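Side-chain contacts in tubulin-like protein CetZ1 (Haloferax volcanii, PDB 4B46), which binds GTP, belongs to the tubulin/FtsZ superfamily of GTPases, and controls archaeal cell shape, being essential for the rod-shaped, efficiently swimming cell type: residues Glu21-Arg24 with Gly29-Arg32; Gly135-Ser140 with Val352-Glu357; Trp172-Glu177 with Asn187-Asn192. All blocks are in the same frame, centred on the assembly; numbering follows the deposited sequence.

In the fold
Contacts 2 and 3 meet at the nucleotide, and contact 1 lies further off, in the GTPase domain. The centres of contacts 2 and 3 are about 16 Å apart, and both touch GDP. Ile-136 of contact 2 and Ile-190 of contact 3 meet near the base, CD1 to CD1 at 4.0 Å. Contact 3 falls within the long span of chain that contact 2 closes. Contact 1 packs on contact 3 through Tyr-22, whose CB is 3.4 Å from CG1 of Val-191. The Tyr-22 side chain is about 10 Å from that of Asn-187, which holds the guanine. Contacts 1 and 2 do not touch, and their centres are about 28 Å apart.

Contact 1 (Glu21-Arg24 with Gly29-Arg32); sequences EYDR and GIVR
The carboxylate of Asp-23 takes two backbone N-H groups from the segment Gly-29 to Arg-32. Ile-30 N donates to OD1 of Asp-23 at 2.7 Å, on the syn side and 27° out of the carboxylate plane. Val-31 N donates to OD2 of Asp-23 at 3.0 Å, but from above that plane, 68° out of it. Each oxygen therefore holds one of two successive amides, and the carboxylate is gripped at both ends. The CG of Asp-23 lies opposite its backbone N (chi1 -172°), which carries the group off the helix to the following chain. A water links OD2 of Asp-23 to Gly-29 N by two weak bonds.

The contact sits in a beta-alpha-beta unit of the Rossmann-like GTPase domain. Helix 9-26 carries Asp-23 and ends between the two segments; strand 31-38 begins at Val-31. Val-31 is the centre of an inverse gamma turn. An alanine in place of Asp-23 would probably leave the amides of Ile-30 and Val-31 without their carboxylate and the turn before the strand less firmly tied to the helix.

Apolar packing is lighter. CG2 of Val-31 lies 3.7 Å from CB of Asp-23. CD1 of Ile-30 comes near the plane of the Tyr-22 ring at its edge, 4.5 Å from CE1 of Tyr-22. Tyr-22 also packs on helix 179-198, on Asn-192 and Val-196. Ile-30 in turn packs on Leu-3 of strand 3-8 and on Phe-198. Val-31 packs on Met-5 of the same strand.

Contact 2 (Gly135-Ser140 with Val352-Glu357); sequences GILPGS and VPRIKE. With GDP (guanosine-5'-diphosphate), chain B.
Arg-354 reaches from helix 353-366 to the end of strand 131-137, where it meets Leu-137 and Pro-138. The tubulin-like C-terminal region here packs on a GTPase-domain strand. In the close part the leucine lies along the arginine's chain and guanidinium. CD1 of Leu-137 lies 3.7 Å from CG of Arg-354 and equally near its NE. CB of Leu-137 is 3.7 Å from NH2 of Arg-354. The arginine bends at chi2 (63°) and chi3 (140°), which brings the guanidinium to the strand end. There O of Pro-138 lies 2.7 Å from NH2 of Arg-354, at the guanidinium edge.

The outer part is polar and more open. NE of Arg-354 makes a salt bridge with Asp-168 of strand 163-168. The partly exposed Glu-357, one turn on, receives NH1 of Arg-354 at OE1 in a salt bridge of 3.0 Å. That bond is on the syn side of the carboxylate and 11° out of the guanidinium plane.

On its other flank the strand end meets GDP. CA of Pro-138 is 3.4 Å from O2' of the ribose, and CG2 of Ile-136 is 3.9 Å from N2 of the base. With carboxylates at NE and NH1, the guanidinium is probably fixed in rotation and its charge largely balanced.

Contact 3 (Trp172-Glu177 with Asn187-Asn192); sequences WRKTGE and NEEIVN. With GDP (guanosine-5'-diphosphate), chain B.
NZ of Lys-174 is held by two oxygens. It donates to OE1 of Glu-189 in a salt bridge of 2.6 Å and to the backbone O of Trp-172 at 3.0 Å. The glutamate oxygen is met on the syn side, 25° out of the carboxylate plane. The carbonyl is met with the nitrogen tilted from its plane. Lys-174 is bent at chi2, chi3 and chi4, which folds its chain back over its own loop. Glu-189 reaches out from its helix with CG opposite the carbonyl carbon (chi1 -66°) and the next bond extended. The lysine and the glutamate reach toward each other.

The carboxylate of Glu-189 also lies against the indole of Trp-172. Its OE1 is 3.5 Å from CE3, and its OE2 is 3.6 Å from CZ3 of Trp-172. Ring and carboxylate planes stand 78° apart. NE1 of the indole donates to O of Leu-283. Its ring stacks with Phe-167 and makes a cation-pi contact with Arg-282.

One face of the helix, at Asn-187 and Ile-190, meets the nucleotide. Asn-187, a GTP-binding residue, reads the guanine. Its OD1 takes N1 of GDP at 2.7 Å and, weakly, N2. Its ND2 donates to O6 at 3.1 Å. CD1 of Ile-190 packs on N2 of the base at 3.6 Å.

Helix 179-198 thus carries guanine recognition at Asn-187 and the tie to the loop at Glu-189. It is probably the central helix that joins the GTPase and C-terminal domains, as in tubulin and FtsZ. The loop comes off strand 163-168 and leads into that helix. Helix 9-26 packs against the helix as well, with Asn-187 on Val-15 and Val-191 on Phe-19.

Contact 1 (Glu21-Arg24 with Gly29-Arg32)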
# COMPACT_ATOMS: atom_id res chain seq x y z
N GLU A 21 -5.24 11.11 8.21
CA GLU A 21 -5.35 11.33 9.65
C GLU A 21 -4.05 10.95 10.39
O GLU A 21 -3.60 11.65 11.29
CB GLU A 21 -6.54 10.56 10.22
CG GLU A 21 -6.71 10.67 11.73
CD GLU A 21 -7.74 9.68 12.25
OE1 GLU A 21 -7.45 8.46 12.28
OE2 GLU A 21 -8.84 10.12 12.64
N TYR A 22 -3.47 9.82 9.99
CA TYR A 22 -2.22 9.34 10.56
C TYR A 22 -1.10 10.35 10.32
O TYR A 22 -0.32 10.67 11.23
CB TYR A 22 -1.86 8.04 9.87
CG TYR A 22 -0.48 7.50 10.17
CD1 TYR A 22 0.63 7.91 9.44
CD2 TYR A 22 -0.29 6.54 11.17
CE1 TYR A 22 1.89 7.42 9.72
CE2 TYR A 22 0.96 6.03 11.44
CZ TYR A 22 2.05 6.47 10.72
OH TYR A 22 3.30 5.98 10.98
N ASP A 23 -1.01 10.81 9.08
CA ASP A 23 0.01 11.74 8.63
C ASP A 23 -0.11 13.06 9.38
O ASP A 23 0.89 13.67 9.77
CB ASP A 23 -0.15 11.99 7.13
CG ASP A 23 0.98 12.78 6.54
OD1 ASP A 23 2.15 12.46 6.82
OD2 ASP A 23 0.71 13.73 5.78
N ARG A 24 -1.35 13.49 9.59
CA ARG A 24 -1.65 14.73 10.29
C ARG A 24 -1.32 14.63 11.79
O ARG A 24 -0.73 15.55 12.36
CB ARG A 24 -3.13 15.09 10.08
CG ARG A 24 -3.52 16.50 10.45
CD ARG A 24 -4.85 16.87 9.80
NE ARG A 24 -4.75 16.89 8.34
CZ ARG A 24 -5.79 16.99 7.51
NH1 ARG A 24 -7.03 17.07 7.99
NH2 ARG A 24 -5.59 17.01 6.20
N GLY A 29 4.47 14.44 7.15
CA GLY A 29 4.77 15.05 5.87
C GLY A 29 4.66 14.11 4.68
O GLY A 29 5.26 14.36 3.63
N ILE A 30 3.90 13.04 4.83
CA ILE A 30 3.80 12.02 3.79
C ILE A 30 2.74 12.30 2.71
O ILE A 30 3.02 12.19 1.51
CB ILE A 30 3.48 10.65 4.40
CG1 ILE A 30 4.58 10.23 5.37
CG2 ILE A 30 3.29 9.60 3.32
CD1 ILE A 30 4.16 9.08 6.24
N VAL A 31 1.53 12.63 3.13
CA VAL A 31 0.43 12.79 2.19
C VAL A 31 0.36 14.23 1.70
O VAL A 31 -0.32 15.07 2.28
CB VAL A 31 -0.91 12.39 2.82
CG1 VAL A 31 -2.00 12.28 1.76
CG2 VAL A 31 -0.76 11.06 3.57
N ARG A 32 1.09 14.51 0.62
CA ARG A 32 1.17 15.86 0.08
C ARG A 32 -0.13 16.21 -0.64
O ARG A 32 -0.52 17.37 -0.74
CB ARG A 32 2.36 15.99 -0.86
CG ARG A 32 2.56 17.38 -1.43
CD ARG A 32 2.85 18.41 -0.35
NE ARG A 32 2.70 19.78 -0.83
CZ ARG A 32 1.73 20.61 -0.44
NH1 ARG A 32 0.84 20.23 0.45
NH2 ARG A 32 1.67 21.84 -0.94
O HOH W 1 1.70 16.32 7.39

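Contact 2 (Gly135-Ser140 with Val352-Glu357)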
# COMPACT_ATOMS: atom_id res chain seq x y z
N GLY A 135 -2.48 -2.60 -3.49
CA GLY A 135 -3.61 -3.45 -3.79
C GLY A 135 -3.98 -4.25 -2.56
O GLY A 135 -3.11 -4.85 -1.93
N ILE A 136 -5.26 -4.24 -2.21
CA ILE A 136 -5.72 -4.95 -1.02
C ILE A 136 -6.54 -6.18 -1.44
O ILE A 136 -7.60 -6.04 -2.06
CB ILE A 136 -6.55 -4.02 -0.14
CG1 ILE A 136 -5.70 -2.87 0.37
CG2 ILE A 136 -7.20 -4.82 0.99
CD1 ILE A 136 -6.49 -1.70 0.95
N LEU A 137 -6.03 -7.37 -1.11
CA LEU A 137 -6.67 -8.62 -1.52
C LEU A 137 -7.81 -8.96 -0.58
O LEU A 137 -7.77 -8.60 0.60
CB LEU A 137 -5.65 -9.77 -1.55
CG LEU A 137 -4.45 -9.52 -2.47
CD1 LEU A 137 -3.53 -10.75 -2.51
CD2 LEU A 137 -4.91 -9.14 -3.85
N PRO A 138 -8.82 -9.68 -1.10
CA PRO A 138 -10.01 -9.95 -0.29
C PRO A 138 -9.81 -11.08 0.69
O PRO A 138 -8.86 -11.86 0.57
CB PRO A 138 -11.07 -10.35 -1.34
CG PRO A 138 -10.28 -10.98 -2.43
CD PRO A 138 -8.97 -10.18 -2.48
N GLY A 139 -10.71 -11.17 1.66
CA GLY A 139 -10.77 -12.31 2.56
C GLY A 139 -11.37 -13.48 1.82
O GLY A 139 -12.27 -13.30 1.00
N SER A 140 -10.88 -14.67 2.11
CA SER A 140 -11.38 -15.88 1.47
C SER A 140 -12.81 -16.21 1.88
O SER A 140 -13.45 -17.05 1.27
CB SER A 140 -10.46 -17.07 1.77
OG SER A 140 -10.34 -17.27 3.17
N VAL A 352 4.99 -16.78 -4.76
CA VAL A 352 4.07 -16.46 -3.68
C VAL A 352 2.79 -17.28 -3.88
O VAL A 352 2.10 -17.12 -4.89
CB VAL A 352 3.77 -14.95 -3.67
CG1 VAL A 352 2.88 -14.60 -2.50
CG2 VAL A 352 5.09 -14.15 -3.62
N PRO A 353 2.49 -18.19 -2.94
CA PRO A 353 1.31 -19.06 -3.07
C PRO A 353 0.04 -18.28 -3.38
O PRO A 353 -0.70 -18.65 -4.29
CB PRO A 353 1.22 -19.73 -1.69
CG PRO A 353 2.65 -19.79 -1.23
CD PRO A 353 3.30 -18.51 -1.75
N ARG A 354 -0.19 -17.19 -2.66
CA ARG A 354 -1.39 -16.40 -2.86
C ARG A 354 -1.47 -15.84 -4.29
O ARG A 354 -2.54 -15.83 -4.90
CB ARG A 354 -1.44 -15.27 -1.84
CG ARG A 354 -2.54 -14.26 -2.06
CD ARG A 354 -3.92 -14.90 -1.93
NE ARG A 354 -4.83 -13.99 -1.24
CZ ARG A 354 -6.16 -13.99 -1.37
NH1 ARG A 354 -6.74 -14.84 -2.20
NH2 ARG A 354 -6.89 -13.11 -0.69
N ILE A 355 -0.34 -15.40 -4.82
CA ILE A 355 -0.29 -14.89 -6.19
C ILE A 355 -0.49 -16.02 -7.20
O ILE A 355 -1.22 -15.87 -8.18
CB ILE A 355 1.02 -14.12 -6.46
CG1 ILE A 355 1.13 -12.93 -5.51
CG2 ILE A 355 1.09 -13.67 -7.93
CD1 ILE A 355 -0.16 -12.10 -5.45
N LYS A 356 0.14 -17.16 -6.95
CA LYS A 356 -0.05 -18.33 -7.81
C LYS A 356 -1.51 -18.80 -7.82
O LYS A 356 -2.00 -19.28 -8.85
CB LYS A 356 0.88 -19.49 -7.39
CG LYS A 356 2.35 -19.25 -7.74
CD LYS A 356 3.16 -20.54 -7.65
CE LYS A 356 3.34 -21.00 -6.21
NZ LYS A 356 4.12 -22.27 -6.11
N GLU A 357 -2.20 -18.68 -6.69
CA GLU A 357 -3.63 -19.00 -6.63
C GLU A 357 -4.44 -18.10 -7.56
O GLU A 357 -5.26 -18.58 -8.34
CB GLU A 357 -4.18 -18.84 -5.21
CG GLU A 357 -5.71 -19.05 -5.17
CD GLU A 357 -6.40 -18.20 -4.13
OE1 GLU A 357 -5.73 -17.34 -3.52
OE2 GLU A 357 -7.62 -18.41 -3.90
PB GDP B . -15.54 -0.96 -4.70
O1B GDP B . -16.52 -1.44 -5.73
O2B GDP B . -15.94 0.35 -4.08
O3B GDP B . -14.18 -0.87 -5.35
O3A GDP B . -15.55 -2.12 -3.59
PA GDP B . -15.04 -1.93 -2.09
O1A GDP B . -13.85 -1.02 -2.01
O2A GDP B . -16.17 -1.49 -1.21
O5' GDP B . -14.65 -3.45 -1.72
C5' GDP B . -13.61 -4.07 -2.49
C4' GDP B . -12.83 -5.02 -1.60
O4' GDP B . -12.10 -4.29 -0.64
C3' GDP B . -13.74 -5.90 -0.76
O3' GDP B . -14.03 -7.07 -1.50
C2' GDP B . -12.93 -6.18 0.50
O2' GDP B . -12.00 -7.24 0.26
C1' GDP B . -12.06 -4.98 0.63
N9 GDP B . -12.50 -3.93 1.57
C8 GDP B . -13.67 -3.27 1.57
N7 GDP B . -13.67 -2.31 2.53
C5 GDP B . -12.46 -2.33 3.12
C6 GDP B . -11.76 -1.57 4.18
O6 GDP B . -12.33 -0.63 4.80
N1 GDP B . -10.50 -1.93 4.47
C2 GDP B . -9.86 -2.93 3.84
N2 GDP B . -8.59 -3.23 4.22
N3 GDP B . -10.42 -3.66 2.86
C4 GDP B . -11.69 -3.39 2.47

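Contact 3 (Trp172-Glu177 with Asn187-Asn192)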
# COMPACT_ATOMS: atom_id res chain seq x y z
N TRP A 172 -5.15 -11.20 7.47
CA TRP A 172 -5.34 -10.30 8.60
C TRP A 172 -6.79 -10.28 9.10
O TRP A 172 -7.21 -9.33 9.76
CB TRP A 172 -4.89 -8.89 8.22
CG TRP A 172 -3.40 -8.81 7.95
CD1 TRP A 172 -2.77 -9.12 6.79
CD2 TRP A 172 -2.38 -8.42 8.87
NE1 TRP A 172 -1.41 -8.94 6.93
CE2 TRP A 172 -1.15 -8.50 8.20
CE3 TRP A 172 -2.40 -8.00 10.21
CZ2 TRP A 172 0.06 -8.18 8.81
CZ3 TRP A 172 -1.20 -7.68 10.81
CH2 TRP A 172 0.02 -7.77 10.12
N ARG A 173 -7.54 -11.33 8.79
CA ARG A 173 -8.95 -11.37 9.19
C ARG A 173 -9.13 -11.29 10.71
O ARG A 173 -8.32 -11.80 11.48
CB ARG A 173 -9.64 -12.61 8.62
CG ARG A 173 -10.03 -12.46 7.17
CD ARG A 173 -9.78 -13.72 6.37
NE ARG A 173 -10.68 -14.80 6.72
CZ ARG A 173 -10.29 -16.05 6.95
NH1 ARG A 173 -9.01 -16.38 6.86
NH2 ARG A 173 -11.19 -16.97 7.26
N LYS A 174 -10.19 -10.60 11.13
CA LYS A 174 -10.49 -10.46 12.54
C LYS A 174 -11.80 -11.21 12.80
O LYS A 174 -12.88 -10.79 12.39
CB LYS A 174 -10.59 -8.98 12.91
CG LYS A 174 -9.62 -8.10 12.10
CD LYS A 174 -8.81 -7.14 12.97
CE LYS A 174 -7.39 -7.66 13.27
NZ LYS A 174 -6.42 -7.58 12.12
N THR A 175 -11.69 -12.35 13.48
CA THR A 175 -12.79 -13.33 13.51
C THR A 175 -14.04 -12.93 14.30
O THR A 175 -15.14 -12.91 13.75
CB THR A 175 -12.29 -14.71 13.97
OG1 THR A 175 -11.45 -15.27 12.95
CG2 THR A 175 -13.47 -15.65 14.23
N GLY A 176 -13.87 -12.62 15.58
CA GLY A 176 -15.02 -12.40 16.45
C GLY A 176 -15.79 -11.13 16.14
O GLY A 176 -16.82 -10.85 16.75
N GLU A 177 -15.30 -10.37 15.18
CA GLU A 177 -15.79 -9.02 14.95
C GLU A 177 -16.72 -8.88 13.76
O GLU A 177 -16.78 -9.73 12.88
CB GLU A 177 -14.62 -8.07 14.76
CG GLU A 177 -13.80 -7.88 16.00
CD GLU A 177 -13.29 -6.47 16.10
OE1 GLU A 177 -12.40 -6.11 15.31
OE2 GLU A 177 -13.81 -5.72 16.96
N ASN A 187 -7.49 -1.41 8.69
CA ASN A 187 -7.01 -0.14 8.12
C ASN A 187 -5.96 0.54 8.99
O ASN A 187 -5.06 1.19 8.47
CB ASN A 187 -8.18 0.81 7.83
CG ASN A 187 -9.11 0.29 6.75
OD1 ASN A 187 -8.78 -0.67 6.05
ND2 ASN A 187 -10.27 0.92 6.60
N GLU A 188 -6.07 0.39 10.31
CA GLU A 188 -5.04 0.88 11.24
C GLU A 188 -3.72 0.15 11.02
O GLU A 188 -2.66 0.76 11.00
CB GLU A 188 -5.48 0.68 12.68
CG GLU A 188 -6.50 1.67 13.19
CD GLU A 188 -5.86 2.92 13.77
OE1 GLU A 188 -4.64 3.11 13.58
OE2 GLU A 188 -6.59 3.72 14.40
N GLU A 189 -3.81 -1.16 10.86
CA GLU A 189 -2.64 -2.00 10.61
C GLU A 189 -1.97 -1.62 9.29
O GLU A 189 -0.74 -1.58 9.19
CB GLU A 189 -3.03 -3.48 10.62
CG GLU A 189 -3.49 -3.95 12.01
CD GLU A 189 -4.08 -5.35 12.02
OE1 GLU A 189 -4.89 -5.68 11.13
OE2 GLU A 189 -3.73 -6.12 12.92
N ILE A 190 -2.78 -1.35 8.28
CA ILE A 190 -2.27 -0.96 6.98
C ILE A 190 -1.50 0.36 7.09
O ILE A 190 -0.35 0.47 6.67
CB ILE A 190 -3.41 -0.81 5.95
CG1 ILE A 190 -3.99 -2.19 5.60
CG2 ILE A 190 -2.94 -0.05 4.72
CD1 ILE A 190 -5.24 -2.15 4.71
N VAL A 191 -2.13 1.35 7.70
CA VAL A 191 -1.54 2.68 7.78
C VAL A 191 -0.29 2.74 8.69
O VAL A 191 0.65 3.45 8.39
CB VAL A 191 -2.61 3.72 8.18
CG1 VAL A 191 -1.99 5.05 8.35
CG2 VAL A 191 -3.69 3.81 7.10
N ASN A 192 -0.29 1.98 9.79
CA ASN A 192 0.88 1.96 10.67
C ASN A 192 2.11 1.41 9.98
O ASN A 192 3.23 1.83 10.23
CB ASN A 192 0.60 1.13 11.93
CG ASN A 192 -0.26 1.86 12.93
OD1 ASN A 192 -0.23 3.08 13.02
ND2 ASN A 192 -1.04 1.10 13.71
PB GDP B . -15.54 -0.96 -4.70
O1B GDP B . -16.52 -1.44 -5.73
O2B GDP B . -15.94 0.35 -4.08
O3B GDP B . -14.18 -0.87 -5.35
O3A GDP B . -15.55 -2.12 -3.59
PA GDP B . -15.04 -1.93 -2.09
O1A GDP B . -13.85 -1.02 -2.01
O2A GDP B . -16.17 -1.49 -1.21
O5' GDP B . -14.65 -3.45 -1.72
C5' GDP B . -13.61 -4.07 -2.49
C4' GDP B . -12.83 -5.02 -1.60
O4' GDP B . -12.10 -4.29 -0.64
C3' GDP B . -13.74 -5.90 -0.76
O3' GDP B . -14.03 -7.07 -1.50
C2' GDP B . -12.93 -6.18 0.50
O2' GDP B . -12.00 -7.24 0.26
C1' GDP B . -12.06 -4.98 0.63
N9 GDP B . -12.50 -3.93 1.57
C8 GDP B . -13.67 -3.27 1.57
N7 GDP B . -13.67 -2.31 2.53
C5 GDP B . -12.46 -2.33 3.12
C6 GDP B . -11.76 -1.57 4.18
O6 GDP B . -12.33 -0.63 4.80
N1 GDP B . -10.50 -1.93 4.47
C2 GDP B . -9.86 -2.93 3.84
N2 GDP B . -8.59 -3.23 4.22
N3 GDP B . -10.42 -3.66 2.86
C4 GDP B . -11.69 -3.39 2.47